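Local coordinates for enoyl-acyl carrier protein reductase (Uncultured bacterium, PDB 6KIA) that probably reduces enoyl-acyl carrier protein substrates with NADH in fatty acid synthesis, and is associated with triclosan resistance, at residues R235-Y239 with M410-S415. Residues are numbered along the deposited sequence.
Sequences RYSAY and MFHESS. With NAI (1,4-dihydronicotinamide adenine dinucleotide), chain D.
At the wall of the NADH pocket, a central strand of the Rossmann-type sheet meets the C-terminal part of helix 394-413. Build R235-Y239 in beta conformation, R235 and S237 sending their CA-CB bonds toward 410-415, Y236 and A238 away; M410-E413 is helical (phi/psi near -65/-40), with S414 N bonded to M410 O at 2.9 Å. The closest CA pair, R235 with S414, is 6.5 Å apart. Y239 (chi1 m) lies at the cofactor end, its CB 3.3 Å from O4D of NAI. M410 (m, t, p) extends past S237 and lays CE over one face of the Y239 ring, 3.7 Å from the centroid, a CH-pi contact. Its SD lies obliquely, 3.3 Å from Y239 CE1, making a Met-aromatic contact. Strand 234-240 runs parallel between 155-159 and 283-287; through M410 and S414 against S237, 410-415 packs on one face of the mixed, mainly parallel sheet, where Y286 also touches M410. R235 (m, m, t) points its guanidinium edge at two carbonyls: NH2 donates to S415 O at 3.1 Å, NE more weakly to S414 O at 2.8 Å, while Q233 also engages NH2. S414 OG turns back to M410 O, 2.9 Å, and also bonds Y286.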
loop_
_atom_site.group_PDB
_atom_site.type_symbol
_atom_site.label_atom_id
_atom_site.label_comp_id
_atom_site.label_asym_id
_atom_site.label_seq_id
_atom_site.Cartn_x
_atom_site.Cartn_y
_atom_site.Cartn_z
ATOM N N ARG A 235 -3.930 5.848 -18.333
ATOM C CA ARG A 235 -4.448 5.790 -16.980
ATOM C C ARG A 235 -3.296 5.659 -15.973
ATOM O O ARG A 235 -2.270 5.025 -16.257
ATOM C CB ARG A 235 -5.390 4.600 -16.831
ATOM C CG ARG A 235 -6.567 4.581 -17.785
ATOM C CD ARG A 235 -7.513 5.738 -17.530
ATOM N NE ARG A 235 -8.703 5.624 -18.370
ATOM C CZ ARG A 235 -8.846 6.252 -19.531
ATOM N NH1 ARG A 235 -7.890 7.053 -19.960
ATOM N NH2 ARG A 235 -9.950 6.089 -20.248
ATOM N N TYR A 236 -3.479 6.262 -14.804
ATOM C CA TYR A 236 -2.569 6.084 -13.660
ATOM C C TYR A 236 -3.376 5.575 -12.485
ATOM O O TYR A 236 -4.480 6.066 -12.245
ATOM C CB TYR A 236 -1.884 7.389 -13.263
ATOM C CG TYR A 236 -1.100 8.001 -14.398
ATOM C CD1 TYR A 236 -1.739 8.793 -15.347
ATOM C CD2 TYR A 236 0.264 7.760 -14.546
ATOM C CE1 TYR A 236 -1.037 9.337 -16.409
ATOM C CE2 TYR A 236 0.968 8.315 -15.609
ATOM C CZ TYR A 236 0.307 9.092 -16.526
ATOM O OH TYR A 236 1.000 9.650 -17.577
ATOM N N SER A 237 -2.854 4.574 -11.783
ATOM C CA SER A 237 -3.509 4.111 -10.559
ATOM C C SER A 237 -2.471 4.142 -9.446
ATOM O O SER A 237 -1.262 4.077 -9.714
ATOM C CB SER A 237 -4.074 2.701 -10.735
ATOM O OG SER A 237 -3.018 1.758 -10.891
ATOM N N ALA A 238 -2.934 4.261 -8.204
ATOM C CA ALA A 238 -2.064 4.138 -7.045
ATOM C C ALA A 238 -2.848 3.417 -5.966
ATOM O O ALA A 238 -4.076 3.489 -5.927
ATOM C CB ALA A 238 -1.581 5.508 -6.534
ATOM N N TYR A 239 -2.132 2.735 -5.088
ATOM C CA TYR A 239 -2.748 2.078 -3.939
ATOM C C TYR A 239 -2.692 3.036 -2.759
ATOM O O TYR A 239 -1.612 3.405 -2.312
ATOM C CB TYR A 239 -2.040 0.767 -3.597
ATOM C CG TYR A 239 -2.281 -0.349 -4.589
ATOM C CD1 TYR A 239 -3.365 -1.217 -4.440
ATOM C CD2 TYR A 239 -1.419 -0.538 -5.675
ATOM C CE1 TYR A 239 -3.590 -2.234 -5.347
ATOM C CE2 TYR A 239 -1.652 -1.555 -6.590
ATOM C CZ TYR A 239 -2.717 -2.390 -6.411
ATOM O OH TYR A 239 -2.954 -3.403 -7.315
ATOM N N MET A 410 -9.906 -2.491 -9.626
ATOM C CA MET A 410 -9.045 -1.408 -10.070
ATOM C C MET A 410 -8.846 -1.481 -11.594
ATOM O O MET A 410 -8.901 -0.452 -12.281
ATOM C CB MET A 410 -7.712 -1.453 -9.346
ATOM C CG MET A 410 -7.870 -1.173 -7.849
ATOM S SD MET A 410 -6.329 -1.376 -6.945
ATOM C CE MET A 410 -5.258 -0.125 -7.699
ATOM N N PHE A 411 -8.672 -2.696 -12.116
ATOM C CA PHE A 411 -8.411 -2.851 -13.554
ATOM C C PHE A 411 -9.587 -2.337 -14.373
ATOM O O PHE A 411 -9.402 -1.594 -15.356
ATOM C CB PHE A 411 -8.119 -4.317 -13.901
ATOM C CG PHE A 411 -7.691 -4.510 -15.337
ATOM C CD1 PHE A 411 -6.463 -4.054 -15.780
ATOM C CD2 PHE A 411 -8.550 -5.119 -16.241
ATOM C CE1 PHE A 411 -6.088 -4.214 -17.140
ATOM C CE2 PHE A 411 -8.186 -5.289 -17.583
ATOM C CZ PHE A 411 -6.949 -4.842 -18.021
ATOM N N HIS A 412 -10.810 -2.696 -13.972
ATOM C CA HIS A 412 -11.977 -2.269 -14.743
ATOM C C HIS A 412 -12.380 -0.816 -14.461
ATOM O O HIS A 412 -12.760 -0.092 -15.385
ATOM C CB HIS A 412 -13.158 -3.224 -14.504
ATOM C CG HIS A 412 -12.972 -4.576 -15.120
ATOM N ND1 HIS A 412 -12.768 -4.752 -16.474
ATOM C CD2 HIS A 412 -12.997 -5.820 -14.579
ATOM C CE1 HIS A 412 -12.663 -6.044 -16.737
ATOM N NE2 HIS A 412 -12.789 -6.711 -15.605
ATOM N N GLU A 413 -12.294 -0.367 -13.207
ATOM C CA GLU A 413 -12.607 1.019 -12.930
ATOM C C GLU A 413 -11.655 1.943 -13.695
ATOM O O GLU A 413 -12.049 3.023 -14.137
ATOM C CB GLU A 413 -12.531 1.304 -11.431
ATOM C CG GLU A 413 -13.030 2.697 -11.023
ATOM C CD GLU A 413 -14.517 2.909 -11.315
ATOM O OE1 GLU A 413 -15.264 1.922 -11.519
ATOM O OE2 GLU A 413 -14.945 4.075 -11.305
ATOM N N SER A 414 -10.400 1.535 -13.850
ATOM C CA SER A 414 -9.461 2.411 -14.557
ATOM C C SER A 414 -9.788 2.562 -16.034
ATOM O O SER A 414 -9.344 3.512 -16.647
ATOM C CB SER A 414 -8.022 1.946 -14.391
ATOM O OG SER A 414 -7.615 2.010 -13.028
ATOM N N SER A 415 -10.569 1.670 -16.620
ATOM C CA SER A 415 -10.962 1.933 -17.999
ATOM C C SER A 415 -11.857 3.162 -18.079
ATOM O O SER A 415 -11.818 3.892 -19.064
ATOM C CB SER A 415 -11.655 0.733 -18.648
ATOM O OG SER A 415 -10.711 -0.259 -19.025
HETATM P PA NAI D . 4.759 -4.543 -0.703
HETATM O O1A NAI D . 4.545 -5.774 -1.529
HETATM O O2A NAI D . 5.924 -4.561 0.268
HETATM O O5B NAI D . 4.859 -3.317 -1.711
HETATM C C5B NAI D . 5.656 -2.199 -1.379
HETATM C C4B NAI D . 5.887 -1.496 -2.752
HETATM O O4B NAI D . 6.641 -0.183 -2.413
HETATM C C3B NAI D . 6.631 -2.178 -3.547
HETATM O O3B NAI D . 6.174 -2.093 -4.958
HETATM C C2B NAI D . 8.137 -1.511 -3.392
HETATM O O2B NAI D . 8.960 -1.885 -4.558
HETATM C C1B NAI D . 7.897 -0.251 -3.290
HETATM N N9A NAI D . 8.905 0.431 -2.452
HETATM C C8A NAI D . 9.244 0.380 -1.152
HETATM N N7A NAI D . 10.253 1.225 -0.954
HETATM C C5A NAI D . 10.539 1.813 -2.140
HETATM C C6A NAI D . 11.518 2.755 -2.418
HETATM N N6A NAI D . 12.513 3.413 -1.617
HETATM N N1A NAI D . 11.629 3.201 -3.680
HETATM C C2A NAI D . 10.799 2.721 -4.658
HETATM N N3A NAI D . 9.820 1.782 -4.377
HETATM C C4A NAI D . 9.711 1.330 -3.089
HETATM O O3 NAI D . 3.431 -4.206 0.223
HETATM P PN NAI D . 1.993 -3.621 -0.217
HETATM O O1N NAI D . 1.366 -4.500 -1.254
HETATM O O2N NAI D . 1.223 -3.568 1.093
HETATM O O5D NAI D . 2.237 -2.153 -0.792
HETATM C C5D NAI D . 1.801 -1.784 -2.090
HETATM C C4D NAI D . 0.918 -0.524 -1.946
HETATM O O4D NAI D . -0.207 -0.864 -1.348
HETATM C C3D NAI D . 1.580 0.498 -1.024
HETATM O O3D NAI D . 1.557 1.777 -1.561
HETATM C C2D NAI D . 0.650 0.444 0.208
HETATM O O2D NAI D . 0.818 1.676 0.994
HETATM C C1D NAI D . -0.541 0.275 -0.304
HETATM N N1N NAI D . -1.526 -0.232 0.650
HETATM C C2N NAI D . -1.233 -1.253 1.529
HETATM C C3N NAI D . -2.192 -1.662 2.466
HETATM C C7N NAI D . -1.912 -2.814 3.430
HETATM O O7N NAI D . -2.597 -2.969 4.437
HETATM N N7N NAI D . -0.851 -3.711 3.136
HETATM C C4N NAI D . -3.450 -1.079 2.521
HETATM C C5N NAI D . -3.754 -0.080 1.590
HETATM C C6N NAI D . -2.789 0.338 0.667
#